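Digeranylgeranylglycerophospholipid reductase from Sulfolobus acidocaldarius reduces the double bonds of geranylgeranyl chains in archaeal membrane lipids, using one FAD per subunit. One contact in two of its structures: PDB 4OPI (chain A, 2.24 Å), residues G215-L220 and V227-G232, and PDB 3ATR (chain B, 1.80 Å), residues G215-F220 and V227-G232. Both blocks share one frame: the second was fitted to the first on N, CA, C and O of the twelve residues, RMSD 0.16 Å. Numbering follows each deposited sequence.

Structure 1 (4OPI); sequences GYWWYL and VNVGLG. Engineered in segment 215-220: Leu220 (natural residue Phe). With GRG (geranylgeranyl diphosphate), chain C; GRG (geranylgeranyl diphosphate), chain D.
Trp218 reaches across a beta hairpin to Asn228, over an antiparallel ladder of backbone bonds; its strands, 215-220 and 227-232, lie between strands 202-206 and 183-193 in a mixed sheet. This part is tightly packed. Trp218 NE1 donates to Asn228 OD1 at 2.9 Å, nearly in the indole plane, while Asn228 ND2 bonds Cys48 O. With CG between the backbone N and the carbonyl carbon (chi1 67°), the indole lies flat across Gly230, whose C sits 3.6 Å above the ring plane; a CB on Gly230 would clash. The engineered Leu220 rests its CG 3.4 Å from Trp218 CD1 and its CB 3.6 Å from Asn228 O. On the other sheet face, Val227 CG2 sits over the centre of the Tyr219 ring, whose OH bonds Asp256. The Tyr216 end is looser: its ring stands off strand 227-232, and its OH bonds His298 O. Geranylgeranyl diphosphate chain C puts C17 3.3 Å from Tyr216 OH and C20 3.4 Å from Trp218 CE3; Trp218 also touches the dihydroflavin, so the hairpin borders both cofactor and lipid pocket.

Structure 2 (3ATR); sequences GYWWYF and VNVGLG. With FDA (dihydroflavine-adenine dinucleotide), chain E.
Trp218 reaches across to Asn228 in the tightly packed part of the hairpin: Trp218 NE1 donates to Asn228 OD1 at 2.9 Å, nearly in the indole plane, while Asn228 ND2 bonds Cys48 O. With CG between the backbone N and the carbonyl carbon (chi1 71°), the indole lies flat across Gly230, whose C sits 3.5 Å above the ring plane; a CB on Gly230 would clash. Phe220 sets its CG 3.5 Å from Trp218 CD1, an atom that falls over the centre of the phenyl face, and its CB 3.6 Å from Asn228 O. O4 of the dihydroflavin lies at the edge of that ring, in its plane, 3.6 Å from Phe220 CE2. On the other sheet face, Val227 CG2 sits over the centre of the Tyr219 ring, whose OH bonds Asp256. The Tyr216 end is looser: its ring stands off strand 227-232, its OH bonds His298 O, and a bound nonane touches it. Trp218 CH2 is 3.8 Å from flavin C6, so cofactor and lipid pocket both border the hairpin.

Structure 1 against structure 2
The hairpin backbones coincide within the error, and the bond from Trp218(A) NE1 to Asn228(A) OD1 recurs in chain B, with Tyr216(A), Trp218(A), Tyr219(A), Val227(A), Asn228(A) and their counterparts keeping their places. The exchange is Leu220(A), engineered, against Phe220(B). Both are buried, their CB atoms coincide, and both touch Trp218(A) CD1 and Asn228(A) O or the counterparts in chain B. The first torsion differs, -41° in Leu220(A) and -75° in Phe220(B), yet the branches overlay: CD2 of Leu220(A) and CD1 of Phe220(B) are 0.3 Å apart, CD1 of Leu220(A) and CD2 of Phe220(B) 0.6 Å apart. CE2 and CZ of Phe220(B) have no counterpart in the shorter Leu220(A); in structure 2 that CE2 of Phe220(B) lies 3.6 Å from flavin O4. The dihydroflavin is bound at this place in both. In structure 1 geranylgeranyl diphosphate (chain C) touches Tyr216(A) and Trp218(A), where structure 2 has nonane, wholly or in part; geranylgeranyl diphosphate (chain D) touches Gly215(A) and Tyr216(A), where structure 2 has pyrophosphate, wholly or in part.

Structure 1 (4OPI)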
loop_
_atom_site.group_PDB
_atom_site.type_symbol
_atom_site.label_atom_id
_atom_site.label_comp_id
_atom_site.label_asym_id
_atom_site.label_seq_id
_atom_site.Cartn_x
_atom_site.Cartn_y
_atom_site.Cartn_z
ATOM N N GLY A 215 -11.211 -3.268 -9.830
ATOM C CA GLY A 215 -9.856 -2.765 -9.970
ATOM C C GLY A 215 -9.621 -2.176 -11.346
ATOM O O GLY A 215 -10.459 -1.432 -11.857
ATOM N N TYR A 216 -8.481 -2.506 -11.947
ATOM C CA TYR A 216 -8.171 -2.046 -13.297
ATOM C C TYR A 216 -7.035 -2.845 -13.932
ATOM O O TYR A 216 -6.386 -3.656 -13.272
ATOM C CB TYR A 216 -7.813 -0.554 -13.288
ATOM C CG TYR A 216 -6.644 -0.181 -12.397
ATOM C CD1 TYR A 216 -5.332 -0.368 -12.820
ATOM C CD2 TYR A 216 -6.852 0.380 -11.144
ATOM C CE1 TYR A 216 -4.265 -0.023 -12.017
ATOM C CE2 TYR A 216 -5.788 0.731 -10.333
ATOM C CZ TYR A 216 -4.496 0.527 -10.775
ATOM O OH TYR A 216 -3.428 0.873 -9.976
ATOM N N TRP A 217 -6.809 -2.608 -15.219
ATOM C CA TRP A 217 -5.668 -3.170 -15.930
ATOM C C TRP A 217 -4.554 -2.136 -16.006
ATOM O O TRP A 217 -4.821 -0.934 -15.967
ATOM C CB TRP A 217 -6.065 -3.605 -17.340
ATOM C CG TRP A 217 -6.556 -5.014 -17.453
ATOM C CD1 TRP A 217 -7.807 -5.474 -17.160
ATOM C CD2 TRP A 217 -5.811 -6.144 -17.920
ATOM N NE1 TRP A 217 -7.883 -6.825 -17.406
ATOM C CE2 TRP A 217 -6.670 -7.261 -17.873
ATOM C CE3 TRP A 217 -4.499 -6.321 -18.369
ATOM C CZ2 TRP A 217 -6.259 -8.536 -18.258
ATOM C CZ3 TRP A 217 -4.092 -7.589 -18.750
ATOM C CH2 TRP A 217 -4.970 -8.680 -18.691
ATOM N N TRP A 218 -3.309 -2.586 -16.125
ATOM C CA TRP A 218 -2.211 -1.638 -16.282
ATOM C C TRP A 218 -1.173 -2.071 -17.314
ATOM O O TRP A 218 -0.991 -3.259 -17.588
ATOM C CB TRP A 218 -1.528 -1.371 -14.933
ATOM C CG TRP A 218 -0.779 -2.528 -14.333
ATOM C CD1 TRP A 218 0.436 -3.014 -14.726
ATOM C CD2 TRP A 218 -1.175 -3.311 -13.201
ATOM N NE1 TRP A 218 0.810 -4.063 -13.921
ATOM C CE2 TRP A 218 -0.162 -4.266 -12.977
ATOM C CE3 TRP A 218 -2.296 -3.308 -12.364
ATOM C CZ2 TRP A 218 -0.234 -5.206 -11.949
ATOM C CZ3 TRP A 218 -2.364 -4.240 -11.340
ATOM C CH2 TRP A 218 -1.340 -5.175 -11.143
ATOM N N TYR A 219 -0.504 -1.071 -17.879
ATOM C CA TYR A 219 0.531 -1.252 -18.889
ATOM C C TYR A 219 1.690 -0.331 -18.531
ATOM O O TYR A 219 1.722 0.830 -18.941
ATOM C CB TYR A 219 -0.025 -0.937 -20.281
ATOM C CG TYR A 219 0.908 -1.198 -21.444
ATOM C CD1 TYR A 219 0.823 -2.375 -22.175
ATOM C CD2 TYR A 219 1.848 -0.251 -21.835
ATOM C CE1 TYR A 219 1.662 -2.612 -23.253
ATOM C CE2 TYR A 219 2.691 -0.478 -22.909
ATOM C CZ TYR A 219 2.594 -1.658 -23.614
ATOM O OH TYR A 219 3.431 -1.885 -24.684
ATOM N N LEU A 220 2.629 -0.844 -17.742
ATOM C CA LEU A 220 3.709 -0.027 -17.200
ATOM C C LEU A 220 5.042 -0.341 -17.867
ATOM O O LEU A 220 5.673 -1.350 -17.550
ATOM C CB LEU A 220 3.827 -0.234 -15.687
ATOM C CG LEU A 220 2.522 -0.315 -14.892
ATOM C CD1 LEU A 220 2.802 -0.636 -13.431
ATOM C CD2 LEU A 220 1.713 0.967 -15.018
ATOM N N VAL A 227 7.725 -4.194 -20.723
ATOM C CA VAL A 227 6.546 -3.661 -20.043
ATOM C C VAL A 227 6.033 -4.567 -18.917
ATOM O O VAL A 227 6.044 -5.794 -19.027
ATOM C CB VAL A 227 5.401 -3.407 -21.058
ATOM C CG1 VAL A 227 4.997 -4.700 -21.753
ATOM C CG2 VAL A 227 4.203 -2.751 -20.381
ATOM N N ASN A 228 5.606 -3.943 -17.822
ATOM C CA ASN A 228 4.925 -4.641 -16.739
ATOM C C ASN A 228 3.417 -4.535 -16.942
ATOM O O ASN A 228 2.824 -3.481 -16.718
ATOM C CB ASN A 228 5.340 -4.060 -15.378
ATOM C CG ASN A 228 4.752 -4.825 -14.196
ATOM O OD1 ASN A 228 3.544 -5.055 -14.118
ATOM N ND2 ASN A 228 5.614 -5.210 -13.260
ATOM N N VAL A 229 2.801 -5.629 -17.379
ATOM C CA VAL A 229 1.366 -5.641 -17.635
ATOM C C VAL A 229 0.656 -6.586 -16.670
ATOM O O VAL A 229 1.142 -7.679 -16.381
ATOM C CB VAL A 229 1.058 -6.045 -19.096
ATOM C CG1 VAL A 229 1.713 -7.373 -19.440
ATOM C CG2 VAL A 229 -0.444 -6.100 -19.338
ATOM N N GLY A 230 -0.490 -6.150 -16.157
ATOM C CA GLY A 230 -1.257 -6.948 -15.219
ATOM C C GLY A 230 -2.587 -6.317 -14.865
ATOM O O GLY A 230 -3.034 -5.376 -15.522
ATOM N N LEU A 231 -3.224 -6.837 -13.819
ATOM C CA LEU A 231 -4.525 -6.340 -13.390
ATOM C C LEU A 231 -4.792 -6.647 -11.923
ATOM O O LEU A 231 -4.055 -7.401 -11.288
ATOM C CB LEU A 231 -5.645 -6.941 -14.243
ATOM C CG LEU A 231 -6.132 -8.337 -13.840
ATOM C CD1 LEU A 231 -7.479 -8.636 -14.477
ATOM C CD2 LEU A 231 -5.119 -9.407 -14.213
ATOM N N GLY A 232 -5.860 -6.059 -11.397
ATOM C CA GLY A 232 -6.303 -6.327 -10.043
ATOM C C GLY A 232 -7.819 -6.354 -10.004
ATOM O O GLY A 232 -8.472 -5.562 -10.679
HETATM C C20 GRG C . -0.575 -1.434 -10.103
HETATM C C19 GRG C . -1.715 -2.155 -7.852
HETATM C C18 GRG C . -0.996 -1.120 -8.688
HETATM C C17 GRG C . -0.714 0.091 -8.178
HETATM C C16 GRG C . -0.001 1.117 -9.031
HETATM C C14 GRG C . -0.636 4.069 -10.085
HETATM C C13 GRG C . 0.427 3.533 -9.151
HETATM C C15 GRG C . 0.139 2.380 -8.229
HETATM C C12 GRG C . 1.661 4.072 -9.115
HETATM C C11 GRG C . 2.042 5.233 -9.993
HETATM C C9 GRG C . 3.156 5.967 -9.289
HETATM C C8 GRG C . 3.881 6.862 -10.258
HETATM C C10 GRG C . 5.136 6.399 -10.964
HETATM C C7 GRG C . 3.376 8.086 -10.491
HETATM C C6 GRG C . 4.036 9.045 -11.461
HETATM C C5 GRG C . 2.976 9.841 -12.183
HETATM C C3 GRG C . 2.258 10.802 -11.252
HETATM C C4 GRG C . 0.934 11.418 -11.660
HETATM C C2 GRG C . 2.797 11.117 -10.061
HETATM C C1 GRG C . 2.114 12.054 -9.099
HETATM O O1 GRG C . 2.970 12.189 -7.991
HETATM P PA GRG C . 3.661 13.596 -7.851
HETATM O O1A GRG C . 3.690 14.044 -6.410
HETATM O O3A GRG C . 2.762 14.579 -8.701
HETATM O O2A GRG C . 5.070 13.531 -8.386
HETATM P PB GRG C . 3.112 16.080 -9.023
HETATM O O1B GRG C . 1.944 16.939 -8.601
HETATM O O2B GRG C . 4.346 16.477 -8.250
HETATM O O3B GRG C . 3.353 16.246 -10.505
HETATM C C20 GRG D . -10.431 1.598 -8.261
HETATM C C19 GRG D . -12.346 0.739 -9.756
HETATM C C18 GRG D . -11.132 1.629 -9.602
HETATM C C17 GRG D . -10.783 2.368 -10.693
HETATM C C16 GRG D . -9.693 3.384 -11.030
HETATM C C14 GRG D . -9.065 6.178 -10.838
HETATM C C13 GRG D . -8.076 5.120 -10.413
HETATM C C15 GRG D . -8.580 3.727 -10.057
HETATM C C12 GRG D . -6.766 5.441 -10.367
HETATM C C11 GRG D . -6.317 6.840 -10.734
HETATM C C9 GRG D . -4.812 6.873 -10.928
HETATM C C8 GRG D . -4.296 8.195 -10.399
HETATM C C10 GRG D . -5.028 9.464 -10.770
HETATM C C7 GRG D . -3.201 8.248 -9.607
HETATM C C6 GRG D . -2.698 9.571 -9.071
HETATM C C5 GRG D . -1.206 9.757 -9.310
HETATM C C3 GRG D . -0.320 9.124 -8.244
HETATM C C4 GRG D . -0.025 7.641 -8.281
HETATM C C2 GRG D . 0.217 9.915 -7.286
HETATM C C1 GRG D . 1.145 9.444 -6.178
HETATM O O1 GRG D . 0.573 8.435 -5.379
HETATM P PA GRG D . 0.502 8.678 -3.822
HETATM O O1A GRG D . -0.953 8.711 -3.414
HETATM O O3A GRG D . 1.244 10.025 -3.452
HETATM O O2A GRG D . 1.186 7.549 -3.099
#

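Structure 2 (3ATR)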
loop_
_atom_site.group_PDB
_atom_site.type_symbol
_atom_site.label_atom_id
_atom_site.label_comp_id
_atom_site.label_asym_id
_atom_site.label_seq_id
_atom_site.Cartn_x
_atom_site.Cartn_y
_atom_site.Cartn_z
ATOM N N GLY B 215 -11.073 -3.330 -9.891
ATOM C CA GLY B 215 -9.643 -2.906 -9.926
ATOM C C GLY B 215 -9.451 -2.258 -11.277
ATOM O O GLY B 215 -10.299 -1.472 -11.712
ATOM N N TYR B 216 -8.319 -2.532 -11.930
ATOM C CA TYR B 216 -8.061 -2.000 -13.248
ATOM C C TYR B 216 -6.957 -2.810 -13.912
ATOM O O TYR B 216 -6.258 -3.596 -13.241
ATOM C CB TYR B 216 -7.650 -0.510 -13.182
ATOM C CG TYR B 216 -6.429 -0.192 -12.332
ATOM C CD1 TYR B 216 -5.128 -0.296 -12.859
ATOM C CD2 TYR B 216 -6.575 0.302 -11.028
ATOM C CE1 TYR B 216 -3.982 0.054 -12.093
ATOM C CE2 TYR B 216 -5.416 0.643 -10.245
ATOM C CZ TYR B 216 -4.139 0.515 -10.796
ATOM O OH TYR B 216 -3.010 0.825 -10.051
ATOM N N TRP B 217 -6.824 -2.641 -15.222
ATOM C CA TRP B 217 -5.673 -3.209 -15.953
ATOM C C TRP B 217 -4.621 -2.129 -16.085
ATOM O O TRP B 217 -4.968 -0.934 -16.149
ATOM C CB TRP B 217 -6.132 -3.576 -17.381
ATOM C CG TRP B 217 -6.644 -4.975 -17.545
ATOM C CD1 TRP B 217 -7.915 -5.407 -17.382
ATOM C CD2 TRP B 217 -5.885 -6.092 -17.986
ATOM N NE1 TRP B 217 -8.008 -6.747 -17.679
ATOM C CE2 TRP B 217 -6.763 -7.193 -18.047
ATOM C CE3 TRP B 217 -4.527 -6.272 -18.340
ATOM C CZ2 TRP B 217 -6.344 -8.447 -18.450
ATOM C CZ3 TRP B 217 -4.105 -7.538 -18.714
ATOM C CH2 TRP B 217 -5.011 -8.599 -18.793
ATOM N N TRP B 218 -3.345 -2.528 -16.195
ATOM C CA TRP B 218 -2.271 -1.579 -16.407
ATOM C C TRP B 218 -1.217 -2.082 -17.400
ATOM O O TRP B 218 -1.083 -3.279 -17.643
ATOM C CB TRP B 218 -1.601 -1.200 -15.081
ATOM C CG TRP B 218 -0.780 -2.269 -14.457
ATOM C CD1 TRP B 218 0.540 -2.575 -14.703
ATOM C CD2 TRP B 218 -1.196 -3.124 -13.378
ATOM N NE1 TRP B 218 0.966 -3.592 -13.864
ATOM C CE2 TRP B 218 -0.081 -3.964 -13.049
ATOM C CE3 TRP B 218 -2.388 -3.257 -12.653
ATOM C CZ2 TRP B 218 -0.125 -4.917 -12.006
ATOM C CZ3 TRP B 218 -2.448 -4.251 -11.618
ATOM C CH2 TRP B 218 -1.308 -5.074 -11.330
ATOM N N TYR B 219 -0.499 -1.131 -17.970
ATOM C CA TYR B 219 0.563 -1.395 -18.926
ATOM C C TYR B 219 1.627 -0.389 -18.501
ATOM O O TYR B 219 1.455 0.810 -18.711
ATOM C CB TYR B 219 -0.003 -1.188 -20.346
ATOM C CG TYR B 219 0.977 -1.312 -21.485
ATOM C CD1 TYR B 219 0.953 -2.437 -22.328
ATOM C CD2 TYR B 219 1.869 -0.265 -21.799
ATOM C CE1 TYR B 219 1.814 -2.538 -23.396
ATOM C CE2 TYR B 219 2.721 -0.369 -22.893
ATOM C CZ TYR B 219 2.690 -1.496 -23.667
ATOM O OH TYR B 219 3.574 -1.581 -24.745
ATOM N N PHE B 220 2.668 -0.864 -17.785
ATOM C CA PHE B 220 3.646 0.043 -17.170
ATOM C C PHE B 220 5.007 -0.205 -17.836
ATOM O O PHE B 220 5.659 -1.176 -17.484
ATOM C CB PHE B 220 3.830 -0.262 -15.679
ATOM C CG PHE B 220 2.695 0.187 -14.768
ATOM C CD1 PHE B 220 1.599 0.901 -15.249
ATOM C CD2 PHE B 220 2.814 -0.064 -13.376
ATOM C CE1 PHE B 220 0.574 1.346 -14.354
ATOM C CE2 PHE B 220 1.801 0.355 -12.467
ATOM C CZ PHE B 220 0.703 1.068 -12.961
ATOM N N VAL B 227 7.693 -4.269 -20.677
ATOM C CA VAL B 227 6.531 -3.731 -20.012
ATOM C C VAL B 227 6.108 -4.653 -18.867
ATOM O O VAL B 227 6.217 -5.882 -18.987
ATOM C CB VAL B 227 5.331 -3.502 -21.000
ATOM C CG1 VAL B 227 4.900 -4.793 -21.702
ATOM C CG2 VAL B 227 4.095 -2.860 -20.274
ATOM N N ASN B 228 5.578 -4.039 -17.790
ATOM C CA ASN B 228 4.939 -4.747 -16.681
ATOM C C ASN B 228 3.446 -4.602 -16.914
ATOM O O ASN B 228 2.949 -3.484 -16.954
ATOM C CB ASN B 228 5.393 -4.089 -15.376
ATOM C CG ASN B 228 4.808 -4.750 -14.139
ATOM O OD1 ASN B 228 3.590 -4.876 -14.029
ATOM N ND2 ASN B 228 5.659 -5.062 -13.168
ATOM N N VAL B 229 2.740 -5.700 -17.194
ATOM C CA VAL B 229 1.329 -5.576 -17.555
ATOM C C VAL B 229 0.576 -6.460 -16.595
ATOM O O VAL B 229 1.000 -7.569 -16.291
ATOM C CB VAL B 229 1.052 -6.018 -19.022
ATOM C CG1 VAL B 229 1.694 -7.387 -19.337
ATOM C CG2 VAL B 229 -0.459 -6.016 -19.315
ATOM N N GLY B 230 -0.582 -5.997 -16.123
ATOM C CA GLY B 230 -1.287 -6.846 -15.156
ATOM C C GLY B 230 -2.641 -6.240 -14.835
ATOM O O GLY B 230 -3.091 -5.306 -15.509
ATOM N N LEU B 231 -3.299 -6.784 -13.824
ATOM C CA LEU B 231 -4.608 -6.259 -13.394
ATOM C C LEU B 231 -4.814 -6.604 -11.945
ATOM O O LEU B 231 -4.131 -7.497 -11.375
ATOM C CB LEU B 231 -5.793 -6.849 -14.239
ATOM C CG LEU B 231 -6.232 -8.308 -13.959
ATOM C CD1 LEU B 231 -7.584 -8.625 -14.515
ATOM C CD2 LEU B 231 -5.223 -9.292 -14.592
ATOM N N GLY B 232 -5.800 -5.933 -11.349
ATOM C CA GLY B 232 -6.275 -6.321 -10.073
ATOM C C GLY B 232 -7.795 -6.387 -10.151
ATOM O O GLY B 232 -8.445 -5.674 -10.956
HETATM P PA FDA E . 6.411 -6.916 1.172
HETATM O O1A FDA E . 5.437 -8.026 0.886
HETATM O O2A FDA E . 7.159 -6.312 0.013
HETATM O O5B FDA E . 7.579 -7.432 2.109
HETATM C C5B FDA E . 7.264 -8.278 3.273
HETATM C C4B FDA E . 8.500 -9.114 3.596
HETATM O O4B FDA E . 8.274 -9.861 4.794
HETATM C C3B FDA E . 8.829 -10.130 2.502
HETATM O O3B FDA E . 10.126 -9.833 1.950
HETATM C C2B FDA E . 8.736 -11.474 3.210
HETATM O O2B FDA E . 9.741 -12.415 2.853
HETATM C C1B FDA E . 8.930 -11.134 4.677
HETATM N N9A FDA E . 8.211 -11.990 5.639
HETATM C C8A FDA E . 6.870 -12.219 5.701
HETATM N N7A FDA E . 6.613 -12.955 6.821
HETATM C C5A FDA E . 7.809 -13.104 7.482
HETATM C C6A FDA E . 8.180 -13.741 8.657
HETATM N N6A FDA E . 7.252 -14.399 9.419
HETATM N N1A FDA E . 9.501 -13.724 9.014
HETATM C C2A FDA E . 10.461 -13.091 8.272
HETATM N N3A FDA E . 10.098 -12.454 7.117
HETATM C C4A FDA E . 8.798 -12.488 6.725
HETATM N N1 FDA E . 2.469 -0.531 -5.139
HETATM C C2 FDA E . 3.141 0.445 -5.763
HETATM O O2 FDA E . 3.614 1.329 -5.026
HETATM N N3 FDA E . 3.293 0.483 -7.135
HETATM C C4 FDA E . 2.792 -0.474 -7.942
HETATM O O4 FDA E . 2.942 -0.422 -9.170
HETATM C C4X FDA E . 2.017 -1.566 -7.352
HETATM N N5 FDA E . 1.451 -2.543 -8.110
HETATM C C5X FDA E . 1.186 -3.721 -7.476
HETATM C C6 FDA E . 0.941 -4.839 -8.286
HETATM C C7 FDA E . 0.694 -6.091 -7.696
HETATM C C7M FDA E . 0.505 -7.316 -8.612
HETATM C C8 FDA E . 0.648 -6.176 -6.325
HETATM C C8M FDA E . 0.409 -7.526 -5.635
HETATM C C9 FDA E . 0.872 -5.053 -5.469
HETATM C C9A FDA E . 1.156 -3.793 -6.065
HETATM N N10 FDA E . 1.364 -2.622 -5.249
HETATM C C10 FDA E . 1.939 -1.542 -5.874
HETATM C "C1'" FDA E . 1.547 -2.782 -3.785
HETATM C "C2'" FDA E . 3.011 -2.920 -3.305
HETATM O "O2'" FDA E . 3.685 -3.938 -4.047
HETATM C "C3'" FDA E . 3.014 -3.294 -1.819
HETATM O "O3'" FDA E . 2.029 -2.462 -1.174
HETATM C "C4'" FDA E . 4.345 -3.069 -1.114
HETATM O "O4'" FDA E . 5.388 -3.713 -1.861
HETATM C "C5'" FDA E . 4.256 -3.734 0.270
HETATM O "O5'" FDA E . 5.517 -3.532 0.943
HETATM P P FDA E . 5.764 -4.303 2.316
HETATM O O1P FDA E . 7.206 -4.029 2.731
HETATM O O2P FDA E . 4.625 -3.942 3.233
HETATM O O3P FDA E . 5.508 -5.886 1.999
#